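Local coordinates for phage-like element PBSX protein XkdM (Bacillus subtilis, PDB 2GUJ) that probably serves as a tail tube subunit of the phage-like particle PBSX, building the hollow channel of its tail, at residues 27-32 with 130-135; 44-49 with 136-141; 83-88 with 106-111. One frame throughout, in Å; residues are numbered along the deposited sequence.

In the fold
Read from the N terminus, the chain opens contact 1 at 27-32 on strand 21-33 and contact 2 at 44-49 on the short helix that follows. Contact 3 is the first to close: 83-88 meets 106-111 across the hairpin of strands 86-92 and 103-109. The chain then returns to close contact 1 with 130-135 and directly afterwards contact 2 with 136-141, so these two long loops cross while the hairpin nests within both. The closing run 130-141 follows the hairpin: Thr133 N and Glu135 N probably bond to Asn110 O and Tyr107 O, and Tyr107 OH to Asp138 OD2. All three contacts reach one curled antiparallel sheet.

Contact 1. Residues 27-32 with 130-135; sequences KTFEAN and VPFTFE
Three phenylalanine rings and one methyl group make this contact, and where the geometry is clear the rings meet their neighbours at their rims. The Phe132 ring takes Phe29 CD1 at its edge, close to its own plane, with Phe132 CZ 4.4 Å from Phe29 CD1; farther round the same rim, also in plane, sits the backbone N of Phe134. The edge of the Phe134 ring in turn receives the backbone N of Asn32, which lies 4.0 Å from Phe134 CE1.

The methyl group of Ala31 is where two of the rings come together. It points at the segment 130-135 and comes obliquely to both, with CB 3.4 Å from Phe134 CE1 and 4.4 Å from Phe132 CZ. Phe134 reaches it because CG stands between the backbone N and the carbonyl carbon (chi1 61°), the crowded position, on a CB that is already directed at the strand 27-32. Phe132 starts less directly, but the tip of its ring closes the distance. The main chains stay well apart, 8.3 Å from Ala31 CA to Phe134 CA, so the link is carried mainly by apolar side chains.

The three rings and the Ala31 methyl pack on the inner side of the curled sheet, an arrangement consistent with the barrel of phage tail tube proteins. Strand 57-63 lies between the two segments in the sheet: it bonds through its backbone to Thr28 and Glu30 on one side and to Val130 on the other, and its Ala61 touches both Phe29 and Phe132. Leu106 and Val109 of strand 103-109 also border the cluster, Leu106 meeting Phe29 and Phe134, and Val109 meeting Phe132, while strand 9-11 runs along the other edge of 27-32 and bonds to Phe29 and Ala31.

Contact 2. Residues 44-49 with 136-141; sequences GRRMTG and DFDVPE
Asp136 OD2 is held by two N-H groups of the same guanidinium: Arg46 NH2 to Asp136 OD2 is the straighter bond (154°), although the placing of NH2 is less certain, and Arg46 NH1 to Asp136 OD2, at 2.8 Å, is weak and bent. Together they form a salt bridge in which one carboxylate oxygen is forked by both nitrogens. It is not the flat, two-on-two pairing of an end-on bridge, because the carboxylate plane stands at 89° to the guanidinium and Asp136 OD1 lies over a guanidinium face. The carbonyl O of Phe137 also sits over a face, 3.3 Å above the plane and above its centre, where it makes no hydrogen bond but may favour the positive charge.

The arginine gets there by leaving the backbone with CG anti to N (chi1 -175°) and bending at chi2, a course that takes its aliphatic part past Phe137. Arg46 CG lies 3.4 Å from Phe137 CE2, approaching obliquely. The selenomethionine Met47 adds its own CG at the edge of this ring, in plane, 3.5 Å from Phe137 CZ. A second acid, Asp138, is near the guanidinium but beyond bridging distance; its OD2 bonds to Tyr107 OH.

Helix 44-47, a short turn in the long connection from strand 21-33 to strand 57-63, is thereby fastened to strand 136-138, which itself pairs with strand 103-109: Asp138 bonds through its backbone to Thr105, and Phe137 packs on Leu106.

Contact 3. Residues 83-88 with 106-111; sequences DPYFTL and LYDVNF
Residues 86-88 and 106-109 run antiparallel, with Phe86 opposite Val109 and Leu88 opposite Leu106, both hydrogen-bonded pairs. Of the bonds, Leu106 N to Leu88 O is the shortest at 2.8 Å, though the donor stands 30° out of the carbonyl plane; Leu88 N to Leu106 O and Phe86 N to Val109 O are weak. Between the two pairs one segment spends a single residue, Thr87, and the other two, Tyr107 and Asp108, which is a beta bulge. The extra residue is taken up in a type II turn from Leu106 to Val109, with Asp108 at left-handed backbone angles, and the strand turns a corner there.

This is the hairpin of strands 86-92 and 103-109; the corner coincides with the bulge, which probably helps the strand bend, as expected where strands curl into the barrel of the tail tube family. Phe86, Leu88, Leu106 and Val109 send their side chains to one face. Leu88 and Leu106 lie side by side, pointing the same way, and Val109 CG1 comes within 3.5 Å of Leu88 CB. Farther along, Phe111 directs its edge at the face of Phe86 in a T-shaped stack, centroids 5.0 Å apart and planes at 74°; Ile116 of helix 113-117 touches both rings, and Phe70 and Met74 of helix 68-79 also touch Phe86.

Away from that apolar group, Asp108 lies over one face of the Tyr85 ring, its CB making a CH-pi contact 4.3 Å from the ring centroid. Asn110 CB approaches the edge of the same ring, 3.8 Å from Tyr85 CD1. Asp83 CB lies near the carbonyl O of Phe111, while Asp83 OD1 bonds to Ser113 OG at the start of helix 113-117.

Contact 1. Residues 27-32 with 130-135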
ATOM      1  N   LYS B  27      -2.991  -4.906  15.809  1.00 21.09           N
ATOM      2  CA  LYS B  27      -3.251  -6.241  15.294  1.00 20.04           C
ATOM      3  C   LYS B  27      -2.498  -6.513  14.009  1.00 18.62           C
ATOM      4  O   LYS B  27      -1.355  -6.103  13.854  1.00 20.41           O
ATOM      5  CB  LYS B  27      -4.741  -6.436  15.051  1.00 35.50           C
ATOM      6  CG  LYS B  27      -5.338  -7.581  15.845  1.00 38.56           C
ATOM      7  CD  LYS B  27      -5.218  -7.334  17.338  1.00 41.48           C
ATOM      8  CE  LYS B  27      -6.065  -8.319  18.112  1.00 42.59           C
ATOM      9  NZ  LYS B  27      -5.953  -8.142  19.589  1.00 43.23           N
ATOM     10  N   THR B  28      -3.139  -7.217  13.089  1.00 24.10           N
ATOM     11  CA  THR B  28      -2.511  -7.532  11.824  1.00 20.73           C
ATOM     12  C   THR B  28      -1.735  -6.359  11.249  1.00 19.31           C
ATOM     13  O   THR B  28      -2.193  -5.212  11.261  1.00 18.81           O
ATOM     14  CB  THR B  28      -3.552  -7.966  10.799  1.00 20.91           C
ATOM     15  OG1 THR B  28      -2.927  -8.107   9.520  1.00 19.59           O
ATOM     16  CG2 THR B  28      -4.663  -6.914  10.700  1.00 21.48           C
ATOM     17  N   PHE B  29      -0.548  -6.667  10.750  1.00 10.00           N
ATOM     18  CA  PHE B  29       0.320  -5.678  10.136  1.00 10.00           C
ATOM     19  C   PHE B  29       1.107  -6.417   9.070  1.00 10.00           C
ATOM     20  O   PHE B  29       1.364  -7.612   9.206  1.00 10.00           O
ATOM     21  CB  PHE B  29       1.256  -5.076  11.187  1.00 18.19           C
ATOM     22  CG  PHE B  29       2.589  -5.743  11.276  1.00 17.11           C
ATOM     23  CD1 PHE B  29       3.598  -5.418  10.383  1.00 16.60           C
ATOM     24  CD2 PHE B  29       2.818  -6.744  12.216  1.00 17.81           C
ATOM     25  CE1 PHE B  29       4.818  -6.085  10.416  1.00 17.86           C
ATOM     26  CE2 PHE B  29       4.035  -7.416  12.259  1.00 16.96           C
ATOM     27  CZ  PHE B  29       5.040  -7.091  11.353  1.00 17.44           C
ATOM     28  N   GLU B  30       1.474  -5.717   8.004  1.00 23.50           N
ATOM     29  CA  GLU B  30       2.238  -6.336   6.926  1.00 24.63           C
ATOM     30  C   GLU B  30       3.164  -5.310   6.281  1.00 23.74           C
ATOM     31  O   GLU B  30       2.704  -4.348   5.669  1.00 23.96           O
ATOM     32  CB  GLU B  30       1.291  -6.909   5.871  1.00 40.32           C
ATOM     33  CG  GLU B  30       1.998  -7.576   4.689  1.00 45.95           C
ATOM     34  CD  GLU B  30       1.044  -7.915   3.549  1.00 48.67           C
ATOM     35  OE1 GLU B  30       0.494  -6.974   2.925  1.00 49.64           O
ATOM     36  OE2 GLU B  30       0.842  -9.122   3.268  1.00 48.11           O
ATOM     37  N   ALA B  31       4.470  -5.523   6.413  1.00 10.00           N
ATOM     38  CA  ALA B  31       5.447  -4.598   5.860  1.00 10.00           C
ATOM     39  C   ALA B  31       6.009  -5.074   4.540  1.00 10.00           C
ATOM     40  O   ALA B  31       5.537  -6.051   3.982  1.00 10.00           O
ATOM     41  CB  ALA B  31       6.574  -4.375   6.858  1.00 27.72           C
ATOM     42  N   ASN B  32       7.052  -4.394   4.075  1.00 27.17           N
ATOM     43  CA  ASN B  32       7.686  -4.704   2.795  1.00 30.33           C
ATOM     44  C   ASN B  32       9.150  -4.278   2.676  1.00 31.38           C
ATOM     45  O   ASN B  32       9.418  -3.164   2.215  1.00 33.03           O
ATOM     46  CB  ASN B  32       6.920  -4.003   1.673  1.00 36.42           C
ATOM     47  CG  ASN B  32       5.743  -4.800   1.182  1.00 38.51           C
ATOM     48  OD1 ASN B  32       5.911  -5.872   0.602  1.00 39.86           O
ATOM     49  ND2 ASN B  32       4.537  -4.279   1.396  1.00 38.62           N
ATOM     50  N   VAL B 130      -3.423   1.777   8.552  1.00 10.00           N
ATOM     51  CA  VAL B 130      -2.564   2.929   8.529  1.00 10.00           C
ATOM     52  C   VAL B 130      -1.211   2.629   7.951  1.00 10.00           C
ATOM     53  O   VAL B 130      -0.631   1.579   8.218  1.00 10.00           O
ATOM     54  CB  VAL B 130      -2.384   3.504   9.905  1.00 10.00           C
ATOM     55  CG1 VAL B 130      -1.819   4.904   9.792  1.00 10.00           C
ATOM     56  CG2 VAL B 130      -3.719   3.492  10.623  1.00 10.00           C
ATOM     57  N   PRO B 131      -0.705   3.548   7.117  1.00 35.01           N
ATOM     58  CA  PRO B 131       0.608   3.398   6.475  1.00 34.99           C
ATOM     59  C   PRO B 131       1.688   3.763   7.469  1.00 33.94           C
ATOM     60  O   PRO B 131       1.414   4.455   8.445  1.00 36.02           O
ATOM     61  CB  PRO B 131       0.545   4.389   5.311  1.00 25.89           C
ATOM     62  CG  PRO B 131      -0.955   4.504   5.030  1.00 26.03           C
ATOM     63  CD  PRO B 131      -1.505   4.581   6.432  1.00 26.50           C
ATOM     64  N   PHE B 132       2.908   3.299   7.245  1.00 10.58           N
ATOM     65  CA  PHE B 132       3.991   3.634   8.155  1.00 10.01           C
ATOM     66  C   PHE B 132       5.279   3.239   7.494  1.00 10.00           C
ATOM     67  O   PHE B 132       5.254   2.503   6.517  1.00 10.00           O
ATOM     68  CB  PHE B 132       3.807   2.910   9.493  1.00 37.61           C
ATOM     69  CG  PHE B 132       4.082   1.438   9.435  1.00 40.36           C
ATOM     70  CD1 PHE B 132       5.382   0.965   9.276  1.00 40.94           C
ATOM     71  CD2 PHE B 132       3.043   0.516   9.549  1.00 41.86           C
ATOM     72  CE1 PHE B 132       5.649  -0.398   9.225  1.00 42.49           C
ATOM     73  CE2 PHE B 132       3.303  -0.859   9.499  1.00 44.05           C
ATOM     74  CZ  PHE B 132       4.611  -1.316   9.339  1.00 42.62           C
ATOM     75  N   THR B 133       6.409   3.712   7.990  1.00 13.55           N
ATOM     76  CA  THR B 133       7.644   3.333   7.329  1.00 15.95           C
ATOM     77  C   THR B 133       8.772   3.044   8.287  1.00 17.57           C
ATOM     78  O   THR B 133       9.414   3.956   8.820  1.00 19.51           O
ATOM     79  CB  THR B 133       8.130   4.403   6.335  1.00 14.78           C
ATOM     80  OG1 THR B 133       8.630   5.536   7.059  1.00 16.63           O
ATOM     81  CG2 THR B 133       6.994   4.841   5.427  1.00 15.98           C
ATOM     82  N   PHE B 134       9.024   1.758   8.490  1.00 10.04           N
ATOM     83  CA  PHE B 134      10.087   1.327   9.382  1.00 10.00           C
ATOM     84  C   PHE B 134      11.419   1.556   8.695  1.00 10.00           C
ATOM     85  O   PHE B 134      11.459   1.711   7.486  1.00 10.00           O
ATOM     86  CB  PHE B 134       9.926  -0.153   9.711  1.00 14.20           C
ATOM     87  CG  PHE B 134       9.989  -1.049   8.515  1.00 13.29           C
ATOM     88  CD1 PHE B 134       8.928  -1.118   7.614  1.00 11.98           C
ATOM     89  CD2 PHE B 134      11.110  -1.832   8.296  1.00 11.72           C
ATOM     90  CE1 PHE B 134       8.988  -1.955   6.518  1.00 10.36           C
ATOM     91  CE2 PHE B 134      11.186  -2.670   7.212  1.00 10.00           C
ATOM     92  CZ  PHE B 134      10.119  -2.735   6.314  1.00 12.32           C
ATOM     93  N   GLU B 135      12.503   1.591   9.461  1.00 11.57           N
ATOM     94  CA  GLU B 135      13.826   1.811   8.887  1.00 12.82           C
ATOM     95  C   GLU B 135      14.682   0.570   9.027  1.00 12.93           C
ATOM     96  O   GLU B 135      15.835   0.554   8.607  1.00 12.59           O
ATOM     97  CB  GLU B 135      14.522   2.988   9.575  1.00 27.85           C
ATOM     98  CG  GLU B 135      14.656   4.224   8.721  1.00 32.86           C
ATOM     99  CD  GLU B 135      13.329   4.657   8.123  1.00 37.49           C
ATOM    100  OE1 GLU B 135      12.959   4.105   7.058  1.00 36.91           O
ATOM    101  OE2 GLU B 135      12.659   5.543   8.718  1.00 38.49           O
TER

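Contact 2. Residues 44-49 with 136-141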
ATOM      1  N   GLY B  44      16.228 -11.928   2.719  1.00 39.24           N
ATOM      2  CA  GLY B  44      16.761 -13.254   2.935  1.00 37.84           C
ATOM      3  C   GLY B  44      17.825 -13.247   4.008  1.00 37.30           C
ATOM      4  O   GLY B  44      17.723 -13.978   4.991  1.00 37.59           O
ATOM      5  N   ARG B  45      18.833 -12.398   3.849  1.00 45.08           N
ATOM      6  CA  ARG B  45      19.903 -12.347   4.836  1.00 44.67           C
ATOM      7  C   ARG B  45      19.805 -11.228   5.866  1.00 45.46           C
ATOM      8  O   ARG B  45      20.592 -10.288   5.872  1.00 46.31           O
ATOM      9  CB  ARG B  45      21.256 -12.299   4.126  1.00 42.62           C
ATOM     10  CG  ARG B  45      21.314 -11.324   2.994  1.00 36.46           C
ATOM     11  CD  ARG B  45      22.639 -11.379   2.260  1.00 31.78           C
ATOM     12  NE  ARG B  45      22.708 -10.259   1.334  1.00 28.65           N
ATOM     13  CZ  ARG B  45      22.544  -8.995   1.705  1.00 26.91           C
ATOM     14  NH1 ARG B  45      22.314  -8.706   2.982  1.00 24.88           N
ATOM     15  NH2 ARG B  45      22.577  -8.027   0.801  1.00 25.77           N
ATOM     16  N   ARG B  46      18.825 -11.357   6.745  1.00 47.38           N
ATOM     17  CA  ARG B  46      18.607 -10.403   7.820  1.00 49.55           C
ATOM     18  C   ARG B  46      17.863 -11.251   8.835  1.00 51.92           C
ATOM     19  O   ARG B  46      18.099 -11.165  10.039  1.00 50.81           O
ATOM     20  CB  ARG B  46      17.759  -9.211   7.345  1.00 37.23           C
ATOM     21  CG  ARG B  46      17.580  -8.097   8.388  1.00 33.74           C
ATOM     22  CD  ARG B  46      18.877  -7.786   9.109  1.00 29.68           C
ATOM     23  NE  ARG B  46      18.729  -6.934  10.298  1.00 26.56           N
ATOM     24  CZ  ARG B  46      18.565  -5.611  10.278  1.00 25.75           C
ATOM     25  NH1 ARG B  46      18.506  -4.952   9.129  1.00 24.65           N
ATOM     26  NH2 ARG B  46      18.524  -4.931  11.414  1.00 25.53           N
HETATM   27  N   MSE B  47      16.975 -12.094   8.323  1.00 42.17           N
HETATM   28  CA  MSE B  47      16.226 -13.008   9.167  1.00 47.49           C
HETATM   29  C   MSE B  47      17.250 -14.036   9.611  1.00 50.80           C
HETATM   30  O   MSE B  47      17.299 -14.444  10.769  1.00 51.49           O
HETATM   31  CB  MSE B  47      15.151 -13.734   8.364  1.00 64.10           C
HETATM   32  CG  MSE B  47      14.249 -12.845   7.550  1.00 66.00           C
HETATM   33 SE   MSE B  47      12.566 -13.715   7.297  1.00 69.29          SE
HETATM   34  CE  MSE B  47      12.270 -13.405   5.410  1.00 68.01           C
ATOM     35  N   THR B  48      18.059 -14.462   8.650  1.00 66.28           N
ATOM     36  CA  THR B  48      19.093 -15.448   8.893  1.00 69.12           C
ATOM     37  C   THR B  48      20.427 -14.890   8.425  1.00 70.00           C
ATOM     38  O   THR B  48      20.932 -15.272   7.365  1.00 70.00           O
ATOM     39  CB  THR B  48      18.792 -16.777   8.143  1.00 70.00           C
ATOM     40  OG1 THR B  48      20.007 -17.513   7.954  1.00 70.00           O
ATOM     41  CG2 THR B  48      18.156 -16.504   6.782  1.00 70.00           C
ATOM     42  N   GLY B  49      20.991 -13.965   9.197  1.00 63.22           N
ATOM     43  CA  GLY B  49      22.278 -13.415   8.810  1.00 64.21           C
ATOM     44  C   GLY B  49      22.633 -11.998   9.204  1.00 64.65           C
ATOM     45  O   GLY B  49      21.769 -11.192   9.545  1.00 63.62           O
ATOM     46  N   ASP B 136      14.121  -0.464   9.637  1.00 19.75           N
ATOM     47  CA  ASP B 136      14.837  -1.717   9.812  1.00 18.78           C
ATOM     48  C   ASP B 136      13.898  -2.723  10.465  1.00 17.76           C
ATOM     49  O   ASP B 136      13.032  -2.348  11.254  1.00 19.23           O
ATOM     50  CB  ASP B 136      16.072  -1.510  10.680  1.00 11.19           C
ATOM     51  CG  ASP B 136      16.922  -2.740  10.751  1.00 12.23           C
ATOM     52  OD1 ASP B 136      16.337  -3.833  10.836  1.00 12.68           O
ATOM     53  OD2 ASP B 136      18.163  -2.636  10.730  1.00 12.22           O
ATOM     54  N   PHE B 137      14.072  -3.994  10.125  1.00 10.00           N
ATOM     55  CA  PHE B 137      13.235  -5.058  10.649  1.00 10.00           C
ATOM     56  C   PHE B 137      14.111  -6.114  11.296  1.00 10.16           C
ATOM     57  O   PHE B 137      15.319  -6.111  11.094  1.00 10.23           O
ATOM     58  CB  PHE B 137      12.421  -5.649   9.509  1.00 20.80           C
ATOM     59  CG  PHE B 137      12.954  -6.937   8.978  1.00 20.72           C
ATOM     60  CD1 PHE B 137      12.494  -8.141   9.491  1.00 20.55           C
ATOM     61  CD2 PHE B 137      13.885  -6.956   7.950  1.00 21.29           C
ATOM     62  CE1 PHE B 137      12.940  -9.352   8.984  1.00 20.65           C
ATOM     63  CE2 PHE B 137      14.339  -8.161   7.437  1.00 21.45           C
ATOM     64  CZ  PHE B 137      13.862  -9.364   7.959  1.00 20.96           C
ATOM     65  N   ASP B 138      13.514  -7.036  12.048  1.00 27.98           N
ATOM     66  CA  ASP B 138      14.317  -8.032  12.751  1.00 29.76           C
ATOM     67  C   ASP B 138      13.498  -9.226  13.274  1.00 30.46           C
ATOM     68  O   ASP B 138      12.305  -9.106  13.541  1.00 33.49           O
ATOM     69  CB  ASP B 138      14.999  -7.326  13.932  1.00 20.32           C
ATOM     70  CG  ASP B 138      16.115  -8.128  14.539  1.00 22.18           C
ATOM     71  OD1 ASP B 138      15.932  -9.348  14.742  1.00 22.30           O
ATOM     72  OD2 ASP B 138      17.170  -7.522  14.828  1.00 23.23           O
ATOM     73  N   VAL B 139      14.145 -10.372  13.443  1.00 12.74           N
ATOM     74  CA  VAL B 139      13.478 -11.561  13.959  1.00 10.91           C
ATOM     75  C   VAL B 139      14.454 -12.151  14.958  1.00 11.62           C
ATOM     76  O   VAL B 139      15.010 -13.219  14.739  1.00 12.14           O
ATOM     77  CB  VAL B 139      13.218 -12.571  12.839  1.00 10.00           C
ATOM     78  CG1 VAL B 139      12.488 -13.774  13.386  1.00 10.00           C
ATOM     79  CG2 VAL B 139      12.424 -11.904  11.727  1.00 10.00           C
ATOM     80  N   PRO B 140      14.654 -11.459  16.081  1.00 10.00           N
ATOM     81  CA  PRO B 140      15.548 -11.788  17.191  1.00 10.37           C
ATOM     82  C   PRO B 140      15.403 -13.090  17.957  1.00 12.26           C
ATOM     83  O   PRO B 140      16.387 -13.796  18.151  1.00 14.82           O
ATOM     84  CB  PRO B 140      15.379 -10.596  18.113  1.00 22.87           C
ATOM     85  CG  PRO B 140      13.923 -10.332  17.986  1.00 22.31           C
ATOM     86  CD  PRO B 140      13.737 -10.375  16.480  1.00 21.90           C
ATOM     87  N   GLU B 141      14.200 -13.408  18.413  1.00 10.00           N
ATOM     88  CA  GLU B 141      14.024 -14.620  19.203  1.00 10.00           C
ATOM     89  C   GLU B 141      12.923 -15.514  18.690  1.00 10.00           C
ATOM     90  O   GLU B 141      12.115 -15.084  17.879  1.00 10.00           O
ATOM     91  CB  GLU B 141      13.756 -14.239  20.657  1.00 45.39           C
ATOM     92  CG  GLU B 141      12.584 -13.274  20.832  1.00 47.85           C
ATOM     93  CD  GLU B 141      12.636 -12.500  22.149  1.00 50.29           C
ATOM     94  OE1 GLU B 141      12.654 -13.145  23.224  1.00 49.98           O
ATOM     95  OE2 GLU B 141      12.641 -11.242  22.109  1.00 51.34           O
TER

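Contact 3. Residues 83-88 with 106-111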
ATOM      1  N   ASP B  83       6.875  13.686  13.703  1.00 43.05           N
ATOM      2  CA  ASP B  83       6.455  12.300  13.714  1.00 43.71           C
ATOM      3  C   ASP B  83       7.497  11.539  14.495  1.00 42.57           C
ATOM      4  O   ASP B  83       8.680  11.561  14.162  1.00 43.46           O
ATOM      5  CB  ASP B  83       6.350  11.745  12.302  1.00 33.89           C
ATOM      6  CG  ASP B  83       5.102  12.213  11.596  1.00 37.70           C
ATOM      7  OD1 ASP B  83       4.041  12.272  12.259  1.00 38.14           O
ATOM      8  OD2 ASP B  83       5.178  12.509  10.379  1.00 38.77           O
ATOM      9  N   PRO B  84       7.065  10.857  15.560  1.00 38.53           N
ATOM     10  CA  PRO B  84       7.923  10.066  16.442  1.00 36.11           C
ATOM     11  C   PRO B  84       8.268   8.697  15.865  1.00 34.13           C
ATOM     12  O   PRO B  84       7.612   8.224  14.942  1.00 35.44           O
ATOM     13  CB  PRO B  84       7.077   9.952  17.700  1.00 41.37           C
ATOM     14  CG  PRO B  84       5.706   9.776  17.134  1.00 40.49           C
ATOM     15  CD  PRO B  84       5.665  10.822  16.030  1.00 41.85           C
ATOM     16  N   TYR B  85       9.300   8.074  16.419  1.00 19.87           N
ATOM     17  CA  TYR B  85       9.722   6.755  15.981  1.00 15.97           C
ATOM     18  C   TYR B  85       9.329   5.697  16.994  1.00 15.81           C
ATOM     19  O   TYR B  85       9.940   5.599  18.057  1.00 15.88           O
ATOM     20  CB  TYR B  85      11.234   6.684  15.827  1.00 12.89           C
ATOM     21  CG  TYR B  85      11.802   7.323  14.591  1.00 10.06           C
ATOM     22  CD1 TYR B  85      11.184   7.176  13.353  1.00 10.00           C
ATOM     23  CD2 TYR B  85      13.004   8.021  14.645  1.00 10.00           C
ATOM     24  CE1 TYR B  85      11.755   7.713  12.197  1.00 10.00           C
ATOM     25  CE2 TYR B  85      13.578   8.554  13.497  1.00 10.00           C
ATOM     26  CZ  TYR B  85      12.945   8.397  12.279  1.00 10.00           C
ATOM     27  OH  TYR B  85      13.490   8.948  11.149  1.00 10.00           O
ATOM     28  N   PHE B  86       8.319   4.902  16.680  1.00 12.14           N
ATOM     29  CA  PHE B  86       7.911   3.849  17.592  1.00 13.37           C
ATOM     30  C   PHE B  86       8.595   2.552  17.147  1.00 12.33           C
ATOM     31  O   PHE B  86       9.069   2.443  16.009  1.00 14.38           O
ATOM     32  CB  PHE B  86       6.392   3.648  17.565  1.00 38.30           C
ATOM     33  CG  PHE B  86       5.614   4.864  17.154  1.00 41.79           C
ATOM     34  CD1 PHE B  86       5.867   5.491  15.939  1.00 44.85           C
ATOM     35  CD2 PHE B  86       4.588   5.349  17.955  1.00 42.43           C
ATOM     36  CE1 PHE B  86       5.102   6.583  15.515  1.00 45.89           C
ATOM     37  CE2 PHE B  86       3.813   6.440  17.543  1.00 44.88           C
ATOM     38  CZ  PHE B  86       4.074   7.059  16.318  1.00 44.98           C
ATOM     39  N   THR B  87       8.668   1.584  18.052  1.00 16.70           N
ATOM     40  CA  THR B  87       9.270   0.295  17.750  1.00 15.06           C
ATOM     41  C   THR B  87       8.160  -0.741  17.827  1.00 15.53           C
ATOM     42  O   THR B  87       7.653  -1.035  18.911  1.00 15.89           O
ATOM     43  CB  THR B  87      10.349  -0.054  18.765  1.00 10.00           C
ATOM     44  OG1 THR B  87      11.517   0.720  18.474  1.00 10.00           O
ATOM     45  CG2 THR B  87      10.670  -1.554  18.734  1.00 10.00           C
ATOM     46  N   LEU B  88       7.789  -1.296  16.678  1.00 13.69           N
ATOM     47  CA  LEU B  88       6.710  -2.268  16.624  1.00 13.96           C
ATOM     48  C   LEU B  88       7.210  -3.695  16.810  1.00 15.02           C
ATOM     49  O   LEU B  88       7.865  -4.258  15.927  1.00 16.18           O
ATOM     50  CB  LEU B  88       5.949  -2.117  15.295  1.00 10.38           C
ATOM     51  CG  LEU B  88       4.710  -3.016  15.219  1.00 10.00           C
ATOM     52  CD1 LEU B  88       3.807  -2.639  14.045  1.00 10.00           C
ATOM     53  CD2 LEU B  88       5.167  -4.463  15.105  1.00 10.00           C
ATOM     54  N   LEU B 106      10.171  -4.052  14.364  1.00 12.58           N
ATOM     55  CA  LEU B 106      10.337  -3.158  13.224  1.00 11.20           C
ATOM     56  C   LEU B 106      10.912  -1.884  13.762  1.00 10.73           C
ATOM     57  O   LEU B 106      10.187  -1.019  14.260  1.00 11.61           O
ATOM     58  CB  LEU B 106       9.005  -2.859  12.542  1.00 10.00           C
ATOM     59  CG  LEU B 106       8.528  -3.941  11.574  1.00 10.00           C
ATOM     60  CD1 LEU B 106       9.638  -4.258  10.580  1.00 10.00           C
ATOM     61  CD2 LEU B 106       8.161  -5.181  12.339  1.00 10.00           C
ATOM     62  N   TYR B 107      12.225  -1.763  13.668  1.00 10.00           N
ATOM     63  CA  TYR B 107      12.873  -0.572  14.169  1.00 10.00           C
ATOM     64  C   TYR B 107      12.449   0.641  13.396  1.00 10.00           C
ATOM     65  O   TYR B 107      12.346   0.618  12.173  1.00 10.00           O
ATOM     66  CB  TYR B 107      14.382  -0.730  14.128  1.00 14.59           C
ATOM     67  CG  TYR B 107      14.822  -1.962  14.861  1.00 19.73           C
ATOM     68  CD1 TYR B 107      14.125  -2.413  15.988  1.00 21.51           C
ATOM     69  CD2 TYR B 107      15.915  -2.698  14.422  1.00 22.90           C
ATOM     70  CE1 TYR B 107      14.502  -3.568  16.650  1.00 21.96           C
ATOM     71  CE2 TYR B 107      16.302  -3.857  15.075  1.00 24.85           C
ATOM     72  CZ  TYR B 107      15.587  -4.291  16.188  1.00 23.81           C
ATOM     73  OH  TYR B 107      15.932  -5.476  16.796  1.00 26.20           O
ATOM     74  N   ASP B 108      12.160   1.685  14.153  1.00 11.01           N
ATOM     75  CA  ASP B 108      11.742   2.959  13.626  1.00 11.40           C
ATOM     76  C   ASP B 108      10.552   2.993  12.696  1.00 10.57           C
ATOM     77  O   ASP B 108      10.559   3.731  11.708  1.00 11.46           O
ATOM     78  CB  ASP B 108      12.932   3.663  12.990  1.00 20.17           C
ATOM     79  CG  ASP B 108      13.627   4.576  13.965  1.00 24.19           C
ATOM     80  OD1 ASP B 108      13.792   4.191  15.146  1.00 25.31           O
ATOM     81  OD2 ASP B 108      13.998   5.687  13.550  1.00 26.75           O
ATOM     82  N   VAL B 109       9.533   2.194  13.002  1.00 10.00           N
ATOM     83  CA  VAL B 109       8.314   2.227  12.208  1.00 10.00           C
ATOM     84  C   VAL B 109       7.875   3.663  12.470  1.00 10.00           C
ATOM     85  O   VAL B 109       8.153   4.196  13.542  1.00 10.00           O
ATOM     86  CB  VAL B 109       7.230   1.266  12.755  1.00 10.00           C
ATOM     87  CG1 VAL B 109       7.750   0.548  13.991  1.00 10.00           C
ATOM     88  CG2 VAL B 109       5.951   2.045  13.081  1.00 10.00           C
ATOM     89  N   ASN B 110       7.189   4.288  11.521  1.00 10.57           N
ATOM     90  CA  ASN B 110       6.776   5.672  11.723  1.00 10.83           C
ATOM     91  C   ASN B 110       5.595   6.135  10.886  1.00 10.62           C
ATOM     92  O   ASN B 110       5.693   6.217   9.668  1.00 10.00           O
ATOM     93  CB  ASN B 110       7.980   6.566  11.453  1.00 17.72           C
ATOM     94  CG  ASN B 110       7.604   8.026  11.274  1.00 20.64           C
ATOM     95  OD1 ASN B 110       6.573   8.480  11.775  1.00 24.13           O
ATOM     96  ND2 ASN B 110       8.454   8.778  10.575  1.00 20.11           N
ATOM     97  N   PHE B 111       4.480   6.443  11.545  1.00 10.25           N
ATOM     98  CA  PHE B 111       3.286   6.925  10.844  1.00 13.60           C
ATOM     99  C   PHE B 111       3.195   8.437  10.898  1.00 16.57           C
ATOM    100  O   PHE B 111       4.060   9.110  11.451  1.00 17.12           O
ATOM    101  CB  PHE B 111       1.993   6.419  11.476  1.00 12.95           C
ATOM    102  CG  PHE B 111       2.136   5.144  12.217  1.00 12.90           C
ATOM    103  CD1 PHE B 111       2.744   5.113  13.471  1.00 12.45           C
ATOM    104  CD2 PHE B 111       1.657   3.963  11.663  1.00 11.85           C
ATOM    105  CE1 PHE B 111       2.872   3.911  14.168  1.00 11.58           C
ATOM    106  CE2 PHE B 111       1.772   2.757  12.335  1.00 10.00           C
ATOM    107  CZ  PHE B 111       2.381   2.720  13.594  1.00 10.06           C
TER